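Local coordinates for protein esterase (Rhizomucor miehei, PDB 4WY5) that probably hydrolyses carboxylic esters, as a fungal esterase with the alpha/beta hydrolase fold, at residues A[192-206]-A[260-272]. Residues are numbered along the deposited sequence; the frame is centred on the assembly and turned at random.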
loop_
_atom_site.group_PDB
_atom_site.type_symbol
_atom_site.label_atom_id
_atom_site.label_comp_id
_atom_site.label_asym_id
_atom_site.label_seq_id
_atom_site.Cartn_x
_atom_site.Cartn_y
_atom_site.Cartn_z
ATOM N N ALA A 192 -15.002 -9.404 5.232
ATOM C CA ALA A 192 -15.870 -10.424 4.638
ATOM C C ALA A 192 -17.127 -9.739 4.120
ATOM O O ALA A 192 -17.694 -8.905 4.834
ATOM C CB ALA A 192 -16.229 -11.486 5.667
ATOM N N THR A 193 -17.554 -10.054 2.890
ATOM C CA THR A 193 -18.685 -9.339 2.275
ATOM C C THR A 193 -19.792 -10.183 1.585
ATOM O O THR A 193 -20.895 -9.672 1.357
ATOM C CB THR A 193 -18.187 -8.353 1.211
ATOM O OG1 THR A 193 -17.648 -9.079 0.093
ATOM C CG2 THR A 193 -17.143 -7.402 1.788
ATOM N N ALA A 194 -19.508 -11.444 1.249
ATOM C CA ALA A 194 -20.346 -12.207 0.296
ATOM C C ALA A 194 -21.554 -12.971 0.875
ATOM O O ALA A 194 -21.468 -13.579 1.953
ATOM C CB ALA A 194 -19.472 -13.199 -0.453
ATOM N N VAL A 195 -22.664 -12.971 0.128
ATOM C CA VAL A 195 -23.775 -13.886 0.413
ATOM C C VAL A 195 -23.313 -15.313 0.180
ATOM O O VAL A 195 -23.510 -16.187 1.014
ATOM C CB VAL A 195 -25.019 -13.627 -0.462
ATOM C CG1 VAL A 195 -26.147 -14.547 -0.034
ATOM C CG2 VAL A 195 -25.475 -12.194 -0.342
ATOM N N SER A 196 -22.673 -15.532 -0.964
ATOM C CA SER A 196 -22.118 -16.831 -1.317
ATOM C C SER A 196 -20.645 -16.703 -1.720
ATOM O O SER A 196 -20.317 -16.003 -2.673
ATOM C CB SER A 196 -22.932 -17.451 -2.458
ATOM O OG SER A 196 -22.294 -18.614 -2.955
ATOM N N HIS A 197 -19.762 -17.400 -1.005
ATOM C CA HIS A 197 -18.319 -17.249 -1.206
ATOM C C HIS A 197 -17.788 -18.045 -2.402
ATOM O O HIS A 197 -16.772 -17.659 -2.998
ATOM C CB HIS A 197 -17.538 -17.666 0.058
ATOM C CG HIS A 197 -17.835 -16.843 1.277
ATOM N ND1 HIS A 197 -17.325 -15.571 1.469
ATOM C CD2 HIS A 197 -18.576 -17.118 2.381
ATOM C CE1 HIS A 197 -17.751 -15.098 2.628
ATOM N NE2 HIS A 197 -18.508 -16.018 3.203
ATOM N N ALA A 198 -18.465 -19.143 -2.755
ATOM C CA ALA A 198 -17.989 -20.062 -3.803
ATOM C C ALA A 198 -18.067 -19.464 -5.202
ATOM O O ALA A 198 -17.592 -20.050 -6.162
ATOM C CB ALA A 198 -18.775 -21.372 -3.757
ATOM N N LYS A 199 -18.681 -18.300 -5.309
ATOM C CA LYS A 199 -18.704 -17.537 -6.545
ATOM C C LYS A 199 -17.304 -17.044 -6.951
ATOM O O LYS A 199 -17.043 -16.792 -8.120
ATOM C CB LYS A 199 -19.645 -16.339 -6.367
ATOM C CG LYS A 199 -19.751 -15.388 -7.545
ATOM C CD LYS A 199 -20.466 -14.095 -7.123
ATOM C CE LYS A 199 -20.607 -13.095 -8.286
ATOM N NZ LYS A 199 -21.253 -11.806 -7.852
ATOM N N TYR A 200 -16.408 -16.896 -5.981
ATOM C CA TYR A 200 -15.110 -16.280 -6.247
ATOM C C TYR A 200 -13.961 -17.300 -6.305
ATOM O O TYR A 200 -13.894 -18.247 -5.499
ATOM C CB TYR A 200 -14.807 -15.207 -5.177
ATOM C CG TYR A 200 -15.822 -14.076 -5.102
ATOM C CD1 TYR A 200 -15.742 -12.974 -5.963
ATOM C CD2 TYR A 200 -16.855 -14.107 -4.167
ATOM C CE1 TYR A 200 -16.673 -11.942 -5.895
ATOM C CE2 TYR A 200 -17.787 -13.088 -4.088
ATOM C CZ TYR A 200 -17.693 -12.007 -4.949
ATOM O OH TYR A 200 -18.623 -10.990 -4.858
ATOM N N GLU A 201 -13.032 -17.059 -7.228
ATOM C CA GLU A 201 -11.931 -17.981 -7.507
ATOM C C GLU A 201 -11.033 -18.198 -6.280
ATOM O O GLU A 201 -10.529 -19.308 -6.070
ATOM C CB GLU A 201 -11.087 -17.444 -8.684
ATOM C CG GLU A 201 -9.866 -18.298 -9.075
ATOM C CD GLU A 201 -9.045 -17.701 -10.237
ATOM O OE1 GLU A 201 -9.004 -16.453 -10.381
ATOM O OE2 GLU A 201 -8.408 -18.478 -10.988
ATOM N N SER A 202 -10.858 -17.165 -5.448
ATOM C CA SER A 202 -9.972 -17.309 -4.291
ATOM C C SER A 202 -10.524 -18.269 -3.231
ATOM O O SER A 202 -9.755 -18.870 -2.485
ATOM C CB SER A 202 -9.652 -15.945 -3.669
ATOM O OG SER A 202 -10.807 -15.187 -3.414
ATOM N N TYR A 203 -11.845 -18.446 -3.190
ATOM C CA TYR A 203 -12.477 -19.432 -2.298
ATOM C C TYR A 203 -11.988 -20.835 -2.637
ATOM O O TYR A 203 -11.569 -21.604 -1.766
ATOM C CB TYR A 203 -14.001 -19.337 -2.413
ATOM C CG TYR A 203 -14.824 -20.279 -1.539
ATOM C CD1 TYR A 203 -15.329 -21.479 -2.044
ATOM C CD2 TYR A 203 -15.150 -19.938 -0.226
ATOM C CE1 TYR A 203 -16.109 -22.330 -1.254
ATOM C CE2 TYR A 203 -15.937 -20.782 0.573
ATOM C CZ TYR A 203 -16.408 -21.978 0.056
ATOM O OH TYR A 203 -17.179 -22.817 0.845
ATOM N N LYS A 204 -11.977 -21.126 -3.929
ATOM C CA LYS A 204 -11.533 -22.409 -4.432
ATOM C C LYS A 204 -10.031 -22.620 -4.197
ATOM O O LYS A 204 -9.629 -23.675 -3.699
ATOM C CB LYS A 204 -11.887 -22.506 -5.922
ATOM C CG LYS A 204 -11.364 -23.731 -6.648
ATOM C CD LYS A 204 -11.755 -23.680 -8.141
ATOM C CE LYS A 204 -10.757 -22.858 -8.977
ATOM N NZ LYS A 204 -10.988 -22.952 -10.453
ATOM N N LEU A 205 -9.206 -21.627 -4.542
ATOM C CA LEU A 205 -7.746 -21.769 -4.427
ATOM C C LEU A 205 -7.203 -21.951 -3.006
ATOM O O LEU A 205 -6.232 -22.685 -2.818
ATOM C CB LEU A 205 -7.018 -20.575 -5.055
ATOM C CG LEU A 205 -7.067 -20.224 -6.555
ATOM C CD1 LEU A 205 -8.178 -20.888 -7.346
ATOM C CD2 LEU A 205 -7.058 -18.713 -6.777
ATOM N N PHE A 206 -7.808 -21.294 -2.017
ATOM C CA PHE A 206 -7.231 -21.251 -0.660
ATOM C C PHE A 206 -8.178 -21.800 0.427
ATOM O O PHE A 206 -7.922 -21.638 1.619
ATOM C CB PHE A 206 -6.813 -19.807 -0.311
ATOM C CG PHE A 206 -5.979 -19.140 -1.387
ATOM C CD1 PHE A 206 -4.668 -19.554 -1.633
ATOM C CD2 PHE A 206 -6.521 -18.129 -2.177
ATOM C CE1 PHE A 206 -3.896 -18.962 -2.639
ATOM C CE2 PHE A 206 -5.768 -17.529 -3.191
ATOM C CZ PHE A 206 -4.452 -17.950 -3.431
ATOM N N GLU A 260 -3.150 -11.641 -0.400
ATOM C CA GLU A 260 -2.999 -12.432 -1.627
ATOM C C GLU A 260 -3.490 -13.876 -1.491
ATOM O O GLU A 260 -4.179 -14.375 -2.375
ATOM C CB GLU A 260 -1.532 -12.446 -2.115
ATOM C CG GLU A 260 -1.365 -13.263 -3.417
ATOM C CD GLU A 260 0.049 -13.264 -3.981
ATOM O OE1 GLU A 260 1.004 -13.450 -3.183
ATOM O OE2 GLU A 260 0.208 -13.103 -5.223
ATOM N N SER A 261 -3.117 -14.552 -0.406
ATOM C CA SER A 261 -3.515 -15.947 -0.207
ATOM C C SER A 261 -4.606 -16.042 0.861
ATOM O O SER A 261 -4.337 -16.401 2.020
ATOM C CB SER A 261 -2.307 -16.805 0.187
ATOM O OG SER A 261 -1.386 -16.932 -0.894
ATOM N N ASP A 262 -5.840 -15.752 0.448
ATOM C CA ASP A 262 -6.954 -15.574 1.367
ATOM C C ASP A 262 -8.266 -15.779 0.612
ATOM O O ASP A 262 -8.519 -15.072 -0.374
ATOM C CB ASP A 262 -6.883 -14.163 1.996
ATOM C CG ASP A 262 -8.003 -13.886 3.004
ATOM O OD1 ASP A 262 -8.913 -14.733 3.160
ATOM O OD2 ASP A 262 -7.977 -12.793 3.643
ATOM N N VAL A 263 -9.118 -16.697 1.095
ATOM C CA VAL A 263 -10.410 -16.987 0.436
ATOM C C VAL A 263 -11.280 -15.739 0.245
ATOM O O VAL A 263 -12.003 -15.638 -0.749
ATOM C CB VAL A 263 -11.266 -18.059 1.207
ATOM C CG1 VAL A 263 -10.596 -19.401 1.177
ATOM C CG2 VAL A 263 -11.518 -17.641 2.649
ATOM N N LEU A 264 -11.190 -14.793 1.189
ATOM C CA LEU A 264 -11.983 -13.551 1.150
ATOM C C LEU A 264 -11.396 -12.465 0.232
ATOM O O LEU A 264 -11.928 -11.347 0.162
ATOM C CB LEU A 264 -12.126 -12.973 2.563
ATOM C CG LEU A 264 -12.761 -13.836 3.667
ATOM C CD1 LEU A 264 -12.726 -13.098 5.006
ATOM C CD2 LEU A 264 -14.197 -14.209 3.297
ATOM N N ARG A 265 -10.323 -12.795 -0.486
ATOM C CA ARG A 265 -9.581 -11.787 -1.248
ATOM C C ARG A 265 -10.411 -11.057 -2.298
ATOM O O ARG A 265 -10.516 -9.819 -2.280
ATOM C CB ARG A 265 -8.379 -12.444 -1.931
ATOM C CG ARG A 265 -7.491 -11.506 -2.710
ATOM C CD ARG A 265 -6.407 -12.295 -3.430
ATOM N NE ARG A 265 -6.893 -12.876 -4.677
ATOM C CZ ARG A 265 -6.232 -13.795 -5.383
ATOM N NH1 ARG A 265 -5.063 -14.252 -4.953
ATOM N NH2 ARG A 265 -6.742 -14.257 -6.520
ATOM N N ASP A 266 -11.033 -11.840 -3.176
ATOM C CA ASP A 266 -11.677 -11.304 -4.362
ATOM C C ASP A 266 -12.970 -10.573 -4.008
ATOM O O ASP A 266 -13.354 -9.618 -4.679
ATOM C CB ASP A 266 -11.989 -12.435 -5.366
ATOM C CG ASP A 266 -10.741 -13.084 -5.958
ATOM O OD1 ASP A 266 -9.626 -12.569 -5.747
ATOM O OD2 ASP A 266 -10.880 -14.121 -6.652
ATOM N N GLU A 267 -13.657 -11.026 -2.962
ATOM C CA GLU A 267 -14.885 -10.352 -2.566
ATOM C C GLU A 267 -14.544 -9.048 -1.864
ATOM O O GLU A 267 -15.315 -8.080 -1.913
ATOM C CB GLU A 267 -15.752 -11.254 -1.679
ATOM C CG GLU A 267 -15.283 -11.426 -0.246
ATOM C CD GLU A 267 -16.024 -12.568 0.439
ATOM O OE1 GLU A 267 -15.923 -13.703 -0.079
ATOM O OE2 GLU A 267 -16.716 -12.338 1.470
ATOM N N GLY A 268 -13.374 -9.004 -1.234
ATOM C CA GLY A 268 -12.889 -7.756 -0.700
ATOM C C GLY A 268 -12.590 -6.775 -1.822
ATOM O O GLY A 268 -12.948 -5.597 -1.733
ATOM N N GLU A 269 -11.951 -7.249 -2.891
ATOM C CA GLU A 269 -11.581 -6.343 -3.979
ATOM C C GLU A 269 -12.844 -5.908 -4.738
ATOM O O GLU A 269 -12.914 -4.794 -5.254
ATOM C CB GLU A 269 -10.556 -7.002 -4.932
ATOM C CG GLU A 269 -9.249 -7.431 -4.238
ATOM C CD GLU A 269 -8.169 -7.964 -5.176
ATOM O OE1 GLU A 269 -8.376 -8.016 -6.418
ATOM O OE2 GLU A 269 -7.087 -8.353 -4.660
ATOM N N LYS A 270 -13.877 -6.745 -4.727
ATOM C CA LYS A 270 -15.126 -6.386 -5.404
ATOM C C LYS A 270 -15.831 -5.258 -4.660
ATOM O O LYS A 270 -16.370 -4.357 -5.280
ATOM C CB LYS A 270 -16.048 -7.593 -5.530
ATOM C CG LYS A 270 -17.427 -7.279 -6.116
ATOM C CD LYS A 270 -17.383 -7.006 -7.615
ATOM C CE LYS A 270 -18.780 -6.646 -8.139
ATOM N NZ LYS A 270 -18.891 -6.820 -9.623
ATOM N N TYR A 271 -15.781 -5.272 -3.334
ATOM C CA TYR A 271 -16.401 -4.186 -2.560
ATOM C C TYR A 271 -15.690 -2.846 -2.800
ATOM O O TYR A 271 -16.332 -1.792 -2.864
ATOM C CB TYR A 271 -16.409 -4.524 -1.053
ATOM C CG TYR A 271 -17.269 -3.606 -0.193
ATOM C CD1 TYR A 271 -18.661 -3.605 -0.309
ATOM C CD2 TYR A 271 -16.690 -2.744 0.735
ATOM C CE1 TYR A 271 -19.453 -2.768 0.476
ATOM C CE2 TYR A 271 -17.464 -1.905 1.524
ATOM C CZ TYR A 271 -18.851 -1.918 1.395
ATOM O OH TYR A 271 -19.630 -1.079 2.176
ATOM N N ALA A 272 -14.368 -2.882 -2.961
ATOM C CA ALA A 272 -13.621 -1.671 -3.321
ATOM C C ALA A 272 -14.166 -1.068 -4.622
ATOM O O ALA A 272 -14.341 0.146 -4.735
ATOM C CB ALA A 272 -12.118 -1.983 -3.456
HETATM O O HOH W 1 -18.342 -7.482 -2.221
HETATM O O HOH W 2 -18.893 -9.870 -8.573
HETATM O O HOH W 3 -9.482 -14.115 -9.016
#
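Glu-267, buried against Thr-193, Ala-194 and His-197, spends both carboxylate oxygens on them. Glu-267 OE2 takes two backbone N-H groups: Thr-193 N at 2.8 Å, on the anti lone pair, and Ala-194 N at 2.9 Å, from above the carboxylate plane. Glu-267 OE1 offers its syn lone pair to His-197 ND1 at 2.8 Å, with ring and carboxylate nearly coplanar (14°). In Glu-267, chi1 of 75° sets CG between the backbone N and carbonyl carbon, carrying the acid off the helix, while Glu-267 CB makes a CH-pi contact over one face of the Tyr-200 ring; Tyr-200 OH hydrogen-bonds to Glu-241 OE2. Further along, Ser-202 OG donates to Val-263 O (3.0 Å) and weakly accepts from Asp-266 N. Asp-266 OD2 receives Ser-202 N, and a water joins it to Glu-201 OE1; Asp-266 OD1 holds Arg-265 NE in a salt bridge (3.0 Å), while Arg-265 NH1 donates to Glu-260 O. Ser-261 CA sits over the centre of the Phe-206 ring, a CH-pi contact. Asp-262 OD1 caps Leu-264 N, and Asp-262 OD2 hydrogen-bonds to His-292 ND1, consistent with a Ser-His-Asp triad including Ser-161. Helix 201-206 runs nearly antiparallel to 265-272, the start of helix 265-277, which follows strand 254-259; helix 215-225 meets His-197 and Val-263, and helix 162-176 packs against Tyr-271.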